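Local coordinates for universal stress protein MT1672 (Mycobacterium tuberculosis, PDB 1TQ8) that belongs to the universal stress protein A family and probably takes part in stress responses, though its precise function is not established, at residues T19-T24 against K46-S51. Residues are numbered along the deposited sequence; the frame is centred on the assembly and turned at random.
Sequences TVVVGT and KLIIAS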
ATOM      1  N   THR A  19       2.640  25.195  -5.773  1.00 38.34           N
ATOM      2  CA  THR A  19       3.730  24.780  -4.883  1.00 36.73           C
ATOM      3  C   THR A  19       4.001  23.284  -4.934  1.00 34.97           C
ATOM      4  O   THR A  19       3.277  22.493  -4.342  1.00 33.49           O
ATOM      5  CB  THR A  19       3.425  25.173  -3.425  1.00 38.99           C
ATOM      6  OG1 THR A  19       3.155  26.580  -3.354  1.00 41.93           O
ATOM      7  CG2 THR A  19       4.611  24.849  -2.524  1.00 39.95           C
ATOM      8  N   VAL A  20       5.069  22.917  -5.635  1.00 32.87           N
ATOM      9  CA  VAL A  20       5.463  21.528  -5.820  1.00 30.18           C
ATOM     10  C   VAL A  20       6.613  21.087  -4.920  1.00 33.02           C
ATOM     11  O   VAL A  20       7.640  21.768  -4.828  1.00 34.33           O
ATOM     12  CB  VAL A  20       5.915  21.290  -7.273  1.00 30.43           C
ATOM     13  CG1 VAL A  20       6.090  19.800  -7.541  1.00 27.37           C
ATOM     14  CG2 VAL A  20       4.907  21.897  -8.229  1.00 29.80           C
ATOM     15  N   VAL A  21       6.443  19.944  -4.258  1.00 30.73           N
ATOM     16  CA  VAL A  21       7.497  19.401  -3.413  1.00 29.44           C
ATOM     17  C   VAL A  21       7.882  18.051  -4.003  1.00 29.77           C
ATOM     18  O   VAL A  21       7.018  17.223  -4.272  1.00 32.52           O
ATOM     19  CB  VAL A  21       7.027  19.195  -1.949  1.00 30.29           C
ATOM     20  CG1 VAL A  21       8.185  18.678  -1.101  1.00 27.56           C
ATOM     21  CG2 VAL A  21       6.516  20.502  -1.377  1.00 29.99           C
ATOM     22  N   VAL A  22       9.174  17.843  -4.238  1.00 29.99           N
ATOM     23  CA  VAL A  22       9.654  16.582  -4.787  1.00 28.53           C
ATOM     24  C   VAL A  22      10.748  16.065  -3.885  1.00 29.40           C
ATOM     25  O   VAL A  22      11.543  16.842  -3.371  1.00 31.48           O
ATOM     26  CB  VAL A  22      10.235  16.736  -6.227  1.00 29.66           C
ATOM     27  CG1 VAL A  22      11.380  17.739  -6.247  1.00 26.86           C
ATOM     28  CG2 VAL A  22      10.716  15.389  -6.743  1.00 23.87           C
ATOM     29  N   GLY A  23      10.787  14.750  -3.695  1.00 31.33           N
ATOM     30  CA  GLY A  23      11.800  14.157  -2.837  1.00 29.82           C
ATOM     31  C   GLY A  23      12.872  13.467  -3.651  1.00 30.87           C
ATOM     32  O   GLY A  23      12.588  12.905  -4.706  1.00 31.87           O
ATOM     33  N   THR A  24      14.113  13.521  -3.181  1.00 30.97           N
ATOM     34  CA  THR A  24      15.201  12.861  -3.887  1.00 32.43           C
ATOM     35  C   THR A  24      16.295  12.382  -2.954  1.00 33.23           C
ATOM     36  O   THR A  24      16.653  13.067  -1.989  1.00 34.30           O
ATOM     37  CB  THR A  24      15.875  13.774  -4.937  1.00 32.85           C
ATOM     38  OG1 THR A  24      17.003  13.086  -5.493  1.00 34.20           O
ATOM     39  CG2 THR A  24      16.378  15.061  -4.296  1.00 29.16           C
ATOM     40  N   LYS A  46       6.468  27.451  -7.455  1.00 43.98           N
ATOM     41  CA  LYS A  46       7.570  27.233  -6.532  1.00 43.89           C
ATOM     42  C   LYS A  46       7.867  25.734  -6.447  1.00 41.39           C
ATOM     43  O   LYS A  46       6.954  24.914  -6.335  1.00 41.97           O
ATOM     44  CB  LYS A  46       7.206  27.786  -5.147  1.00 46.81           C
ATOM     45  CG  LYS A  46       8.216  27.455  -4.055  1.00 52.98           C
ATOM     46  CD  LYS A  46       8.140  28.421  -2.868  1.00 55.87           C
ATOM     47  CE  LYS A  46       6.750  28.486  -2.249  1.00 57.38           C
ATOM     48  NZ  LYS A  46       6.710  29.431  -1.092  1.00 58.30           N
ATOM     49  N   LEU A  47       9.147  25.388  -6.527  1.00 38.72           N
ATOM     50  CA  LEU A  47       9.602  24.002  -6.453  1.00 35.96           C
ATOM     51  C   LEU A  47      10.477  23.793  -5.224  1.00 35.94           C
ATOM     52  O   LEU A  47      11.539  24.399  -5.108  1.00 36.85           O
ATOM     53  CB  LEU A  47      10.422  23.629  -7.690  1.00 33.79           C
ATOM     54  CG  LEU A  47      10.974  22.199  -7.669  1.00 33.63           C
ATOM     55  CD1 LEU A  47       9.815  21.212  -7.613  1.00 29.84           C
ATOM     56  CD2 LEU A  47      11.823  21.935  -8.902  1.00 33.54           C
ATOM     57  N   ILE A  48      10.041  22.938  -4.305  1.00 35.51           N
ATOM     58  CA  ILE A  48      10.831  22.662  -3.113  1.00 33.53           C
ATOM     59  C   ILE A  48      11.407  21.271  -3.256  1.00 31.10           C
ATOM     60  O   ILE A  48      10.663  20.311  -3.440  1.00 31.90           O
ATOM     61  CB  ILE A  48       9.972  22.712  -1.847  1.00 35.10           C
ATOM     62  CG1 ILE A  48       9.355  24.096  -1.702  1.00 36.33           C
ATOM     63  CG2 ILE A  48      10.820  22.394  -0.632  1.00 35.35           C
ATOM     64  CD1 ILE A  48       8.410  24.223  -0.530  1.00 39.55           C
ATOM     65  N   ILE A  49      12.730  21.166  -3.192  1.00 28.29           N
ATOM     66  CA  ILE A  49      13.390  19.873  -3.316  1.00 26.43           C
ATOM     67  C   ILE A  49      13.791  19.359  -1.952  1.00 27.79           C
ATOM     68  O   ILE A  49      14.556  20.011  -1.238  1.00 28.90           O
ATOM     69  CB  ILE A  49      14.660  19.942  -4.151  1.00 26.41           C
ATOM     70  CG1 ILE A  49      14.356  20.520  -5.531  1.00 24.35           C
ATOM     71  CG2 ILE A  49      15.252  18.535  -4.288  1.00 24.94           C
ATOM     72  CD1 ILE A  49      15.570  20.518  -6.457  1.00 23.93           C
ATOM     73  N   ALA A  50      13.295  18.179  -1.601  1.00 24.96           N
ATOM     74  CA  ALA A  50      13.586  17.597  -0.296  1.00 28.46           C
ATOM     75  C   ALA A  50      14.371  16.300  -0.358  1.00 29.28           C
ATOM     76  O   ALA A  50      14.285  15.550  -1.334  1.00 30.36           O
ATOM     77  CB  ALA A  50      12.273  17.357   0.475  1.00 27.20           C
ATOM     78  N   SER A  51      15.130  16.047   0.703  1.00 27.62           N
ATOM     79  CA  SER A  51      15.915  14.827   0.824  1.00 28.25           C
ATOM     80  C   SER A  51      15.992  14.439   2.292  1.00 28.71           C
ATOM     81  O   SER A  51      16.243  15.280   3.158  1.00 29.09           O
ATOM     82  CB  SER A  51      17.321  15.024   0.275  1.00 28.80           C
ATOM     83  OG  SER A  51      18.017  13.794   0.244  1.00 30.68           O
TER
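Val20, Val22 and Leu47 meet on one face of two parallel strands, where CD1 of Leu47 lies 3.9 Å from CB of Val20 and 4.0 Å from CG1 of Val22. With CG anti to the backbone N (chi1 178°) and chi2 near 61°, Leu47 brings CD1 to both valines. Farther along the same face, CG1 of Val22 packs on CG1 of Ile49, whose CG2 abuts CG2 of Thr24 at 3.7 Å. On the other face CG2 of Val21 rests against CB of Ile48 at 4.1 Å, and Gly23, without a side chain, pairs with Ala50, which also packs on Ile133 of a second subunit. Between the two faces runs a ladder of five backbone hydrogen bonds, from Val20 N to Lys46 O through to Thr24 N to Ala50 O. Beyond the last rung, Ser51 OG donates in the carbonyl plane to Thr24 O at 2.7 Å, while Thr24 OG1 turns to Gly26 N and Ser30 OG. Helix 28-41 makes the beta-alpha-beta crossover between the strands and lays Ala37 on Val22 and Leu47. Aliphatic packing thus probably shields the interstrand hydrogen bonds of this parallel sheet, and side-chain hydroxyls hold the turn at the C-terminal ends of the strands.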